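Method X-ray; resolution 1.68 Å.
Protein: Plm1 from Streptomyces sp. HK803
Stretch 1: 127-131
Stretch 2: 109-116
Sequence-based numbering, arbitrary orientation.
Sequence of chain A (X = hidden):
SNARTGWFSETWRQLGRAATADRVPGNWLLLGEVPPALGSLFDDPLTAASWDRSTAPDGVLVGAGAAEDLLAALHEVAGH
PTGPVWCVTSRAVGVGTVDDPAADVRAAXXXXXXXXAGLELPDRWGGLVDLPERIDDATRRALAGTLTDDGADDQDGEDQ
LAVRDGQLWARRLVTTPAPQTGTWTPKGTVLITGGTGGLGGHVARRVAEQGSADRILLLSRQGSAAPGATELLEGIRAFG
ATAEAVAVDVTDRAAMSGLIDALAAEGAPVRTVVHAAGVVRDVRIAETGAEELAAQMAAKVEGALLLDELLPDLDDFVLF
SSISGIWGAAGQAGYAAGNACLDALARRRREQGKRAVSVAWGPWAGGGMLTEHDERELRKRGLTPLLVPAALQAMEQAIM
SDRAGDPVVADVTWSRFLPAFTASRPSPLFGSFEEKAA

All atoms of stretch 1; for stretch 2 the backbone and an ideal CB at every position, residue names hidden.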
ATOM      1  N   GLY A 127     -13.908   1.696 -11.839  1.00  7.36           N
ATOM      2  CA  GLY A 127     -13.440   0.842 -10.776  1.00  7.02           C
ATOM      3  C   GLY A 127     -12.276  -0.053 -11.150  1.00  6.71           C
ATOM      4  O   GLY A 127     -11.709   0.043 -12.257  1.00  6.68           O
ATOM      5  N   LEU A 128     -11.964  -0.946 -10.220  1.00  6.24           N
ATOM      6  CA  LEU A 128     -10.875  -1.921 -10.334  1.00  5.84           C
ATOM      7  C   LEU A 128     -11.459  -3.322 -10.339  1.00  6.48           C
ATOM      8  O   LEU A 128     -12.350  -3.624  -9.539  1.00  5.81           O
ATOM      9  CB  LEU A 128      -9.922  -1.782  -9.139  1.00  6.09           C
ATOM     10  CG  LEU A 128      -9.098  -0.498  -9.119  1.00  5.02           C
ATOM     11  CD1 LEU A 128      -8.766   0.016  -7.687  1.00  5.39           C
ATOM     12  CD2 LEU A 128      -7.820  -0.739  -9.928  1.00  8.55           C
ATOM     13  N   VAL A 129     -10.970  -4.169 -11.251  1.00  6.24           N
ATOM     14  CA  VAL A 129     -11.313  -5.586 -11.261  1.00  7.02           C
ATOM     15  C   VAL A 129     -10.069  -6.441 -11.399  1.00  7.67           C
ATOM     16  O   VAL A 129      -9.339  -6.317 -12.375  1.00  9.13           O
ATOM     17  CB  VAL A 129     -12.288  -5.955 -12.374  1.00  7.39           C
ATOM     18  CG1 VAL A 129     -12.793  -7.402 -12.151  1.00  7.94           C
ATOM     19  CG2 VAL A 129     -13.471  -4.971 -12.431  1.00  7.20           C
ATOM     20  N   ASP A 130      -9.848  -7.322 -10.427  1.00  7.87           N
ATOM     21  CA  ASP A 130      -8.707  -8.229 -10.453  1.00  8.16           C
ATOM     22  C   ASP A 130      -9.164  -9.592 -11.011  1.00  8.86           C
ATOM     23  O   ASP A 130     -10.092 -10.206 -10.489  1.00  9.76           O
ATOM     24  CB  ASP A 130      -8.071  -8.382  -9.082  1.00  8.10           C
ATOM     25  CG  ASP A 130      -6.764  -9.156  -9.147  1.00  8.63           C
ATOM     26  OD1 ASP A 130      -5.735  -8.592  -9.624  1.00  8.38           O
ATOM     27  OD2 ASP A 130      -6.777 -10.323  -8.718  1.00  9.50           O
ATOM     28  N   LEU A 131      -8.526 -10.037 -12.081  1.00  9.14           N
ATOM     29  CA  LEU A 131      -8.932 -11.247 -12.777  1.00  9.39           C
ATOM     30  C   LEU A 131      -7.855 -12.311 -12.605  1.00 10.00           C
ATOM     31  O   LEU A 131      -6.708 -12.002 -12.330  1.00  9.86           O
ATOM     32  CB  LEU A 131      -9.084 -10.966 -14.278  1.00  9.68           C
ATOM     33  CG  LEU A 131     -10.055  -9.855 -14.670  1.00 10.61           C
ATOM     34  CD1 LEU A 131     -10.037  -9.688 -16.167  1.00 12.05           C
ATOM     35  CD2 LEU A 131     -11.459 -10.133 -14.177  1.00 10.03           C
ATOM     36  N   UNK A 109       0.191  -2.014  -6.607  1.00  4.80           N
ATOM     37  CA  UNK A 109       0.318  -0.562  -6.725  1.00  5.22           C
ATOM     38  C   UNK A 109      -0.751   0.086  -7.590  1.00  5.22           C
ATOM     39  O   UNK A 109      -1.151   1.226  -7.361  1.00  4.75           O
ATOM     40  CB  UNK A 109       1.695  -0.215  -7.293  1.00  5.22           C
ATOM     41  N   UNK A 110      -1.212  -0.651  -8.593  1.00  4.61           N
ATOM     42  CA  UNK A 110      -2.307  -0.203  -9.452  1.00  5.11           C
ATOM     43  C   UNK A 110      -3.538   0.112  -8.602  1.00  4.37           C
ATOM     44  O   UNK A 110      -4.228   1.116  -8.822  1.00  4.91           O
ATOM     45  CB  UNK A 110      -2.638  -1.262 -10.505  1.00  5.11           C
ATOM     46  N   UNK A 111      -3.830  -0.768  -7.643  1.00  4.61           N
ATOM     47  CA  UNK A 111      -4.992  -0.595  -6.761  1.00  5.02           C
ATOM     48  C   UNK A 111      -4.812   0.599  -5.817  1.00  5.04           C
ATOM     49  O   UNK A 111      -5.762   1.348  -5.548  1.00  5.40           O
ATOM     50  CB  UNK A 111      -5.230  -1.869  -5.947  1.00  5.02           C
ATOM     51  N   UNK A 112      -3.598   0.806  -5.323  1.00  4.83           N
ATOM     52  CA  UNK A 112      -3.336   1.967  -4.472  1.00  4.38           C
ATOM     53  C   UNK A 112      -3.636   3.250  -5.214  1.00  4.09           C
ATOM     54  O   UNK A 112      -4.316   4.128  -4.701  1.00  5.00           O
ATOM     55  CB  UNK A 112      -1.885   1.968  -3.986  1.00  4.38           C
ATOM     56  N   UNK A 113      -3.136   3.350  -6.444  1.00  4.40           N
ATOM     57  CA  UNK A 113      -3.359   4.524  -7.260  1.00  4.80           C
ATOM     58  C   UNK A 113      -4.813   4.660  -7.710  1.00  4.43           C
ATOM     59  O   UNK A 113      -5.373   5.753  -7.696  1.00  5.72           O
ATOM     60  CB  UNK A 113      -2.438   4.484  -8.481  1.00  4.80           C
ATOM     61  N   UNK A 114      -5.417   3.548  -8.104  1.00  4.75           N
ATOM     62  CA  UNK A 114      -6.785   3.531  -8.601  1.00  4.56           C
ATOM     63  C   UNK A 114      -7.794   4.036  -7.588  1.00  4.28           C
ATOM     64  O   UNK A 114      -8.708   4.772  -7.925  1.00  5.02           O
ATOM     65  CB  UNK A 114      -7.163   2.112  -9.030  1.00  4.56           C
ATOM     66  N   UNK A 115      -7.621   3.663  -6.325  1.00  4.65           N
ATOM     67  CA  UNK A 115      -8.460   4.227  -5.266  1.00  4.18           C
ATOM     68  C   UNK A 115      -8.376   5.756  -5.180  1.00  5.84           C
ATOM     69  O   UNK A 115      -9.386   6.427  -4.973  1.00  6.63           O
ATOM     70  CB  UNK A 115      -8.062   3.619  -3.919  1.00  4.18           C
ATOM     71  N   UNK A 116      -7.180   6.302  -5.346  1.00  5.28           N
ATOM     72  CA  UNK A 116      -6.999   7.745  -5.392  1.00  5.99           C
ATOM     73  C   UNK A 116      -7.700   8.346  -6.636  1.00  5.96           C
ATOM     74  O   UNK A 116      -8.320   9.403  -6.544  1.00  6.50           O
ATOM     75  CB  UNK A 116      -5.507   8.085  -5.398  1.00  5.99           C
TER

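Stretch 2 is a helix throughout, and stretch 1 is a strand that runs nearly antiparallel to it. The angle between their directions is 160° and the axes approach to 8.7 Å. Leu128 is the strand residue most covered by the helix, and its CA-to-CB bond points toward it.

Position 109 is out of reach of stretch 1. Its phi/psi of -60/-32 is ordinary for a helix, so the backbone does not demand any particular residue. Stretch 1 cannot decide the choice. The deposited residue is Gly109, whose O accepts a backbone hydrogen bond from the N of position 113 at 3.0 Å.

Position 110 points toward the strand. Its ideal CB lies 5.2 Å from Leu128 CD2, which leaves room for a modest side chain. The nearby surface is a methyl group, so an apolar residue such as Ala, Val, Ile or Leu would suit. The deposited residue is Val110, with chi1 at 177° (t). Its CG1 sits 4.2 Å from Leu128 CD2, a light apolar contact.

Position 111 points sideways, yet its CA is 7.0 Å from Leu128 CA, the closest register between the stretches. The ideal CB is 4.4 Å from Leu128 CD1. A long side chain could turn along the strand past Leu128 to Asp130. Leu, Met, Phe or Trp would all be reasonable; a wide flat ring would cover most. The deposited residue is Trp111, chi1 -79° (m), and the end of its side chain comes nearer the strand than its first bond suggests. Leu128 CB lies over one face of the six-membered ring, 3.7 Å from its centroid and 11° off the normal, a CH-pi contact. The ring edge meets the strand backbone: Trp111 CZ2 is 3.7 Å from Asp130 N and 4.1 Å from Val129 C. These are packing contacts; no hydrogen bond crosses between the stretches. Trp111 NE1 is hydrogen-bonded elsewhere in the structure.

Position 112 points away from the strand, which therefore sets no limit on it. The deposited residue is Gly112.

Position 113 points sideways, and nothing of stretch 1 lies within 5.5 Å of its ideal CB. Many residues would fit. The deposited residue is Leu113; its closest side-chain approach is Leu113 CB to Leu128 CD2, 7.7 Å, too far for contact.

Position 114 points toward stretch 1, but an ideal CB would lie 3.0 Å from Leu128 CD1, a clash. With the strand placed as it is, glycine is the fitting choice, although the helical phi/psi of -60/-40 would suit other residues. The deposited residue is Gly114. Leu128 CD1 packs against its bare backbone, 4.1 Å from Gly114 C.

Position 115 points sideways, with its ideal CB 5.3 Å from Leu128 CD1. A side chain with an aliphatic start would suit: Leu, Met, Lys or Arg. The deposited residue is Arg115. Its CG lies 4.5 Å from Leu128 CD1. Arg115 NH1 and NH2 are hydrogen-bonded elsewhere in the structure.

Position 116 is out of reach, and stretch 1 gives no guidance. The deposited residue is Val116.

Stretch 2 109-116: GVWGLGRV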
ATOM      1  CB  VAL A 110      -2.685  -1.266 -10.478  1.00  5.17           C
ATOM      2  CG1 VAL A 110      -3.863  -0.802 -11.282  1.00  5.51           C
ATOM      3  CG2 VAL A 110      -1.508  -1.553 -11.479  1.00  4.84           C
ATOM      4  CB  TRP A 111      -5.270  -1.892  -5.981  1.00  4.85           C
ATOM      5  CG  TRP A 111      -5.981  -2.869  -6.823  1.00  6.27           C
ATOM      6  CD1 TRP A 111      -5.540  -3.421  -7.994  1.00  5.77           C
ATOM      7  CD2 TRP A 111      -7.291  -3.389  -6.610  1.00  4.72           C
ATOM      8  NE1 TRP A 111      -6.480  -4.252  -8.508  1.00  7.58           N
ATOM      9  CE2 TRP A 111      -7.565  -4.270  -7.672  1.00  4.66           C
ATOM     10  CE3 TRP A 111      -8.245  -3.242  -5.591  1.00  6.46           C
ATOM     11  CZ2 TRP A 111      -8.752  -4.965  -7.770  1.00  5.42           C
ATOM     12  CZ3 TRP A 111      -9.435  -3.932  -5.719  1.00  5.97           C
ATOM     13  CH2 TRP A 111      -9.655  -4.811  -6.765  1.00  5.86           C
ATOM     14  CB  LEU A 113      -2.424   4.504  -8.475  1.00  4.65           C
ATOM     15  CG  LEU A 113      -2.424   5.816  -9.244  1.00  7.58           C
ATOM     16  CD1 LEU A 113      -0.967   6.157  -9.655  1.00 12.27           C
ATOM     17  CD2 LEU A 113      -3.355   5.738 -10.426  1.00  9.83           C
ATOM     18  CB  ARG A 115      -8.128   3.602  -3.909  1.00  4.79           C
ATOM     19  CG  ARG A 115      -8.650   2.156  -3.759  1.00  5.46           C
ATOM     20  CD  ARG A 115      -8.401   1.579  -2.364  1.00  6.87           C
ATOM     21  NE  ARG A 115      -7.014   1.109  -2.199  1.00  5.74           N
ATOM     22  CZ  ARG A 115      -6.595  -0.124  -2.446  1.00  6.31           C
ATOM     23  NH1 ARG A 115      -7.434  -1.078  -2.839  1.00  5.85           N
ATOM     24  NH2 ARG A 115      -5.325  -0.427  -2.279  1.00  6.83           N
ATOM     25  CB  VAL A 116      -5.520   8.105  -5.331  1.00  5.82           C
ATOM     26  CG1 VAL A 116      -5.341   9.610  -5.457  1.00  6.52           C
ATOM     27  CG2 VAL A 116      -4.915   7.593  -4.013  1.00  6.60           C
TER
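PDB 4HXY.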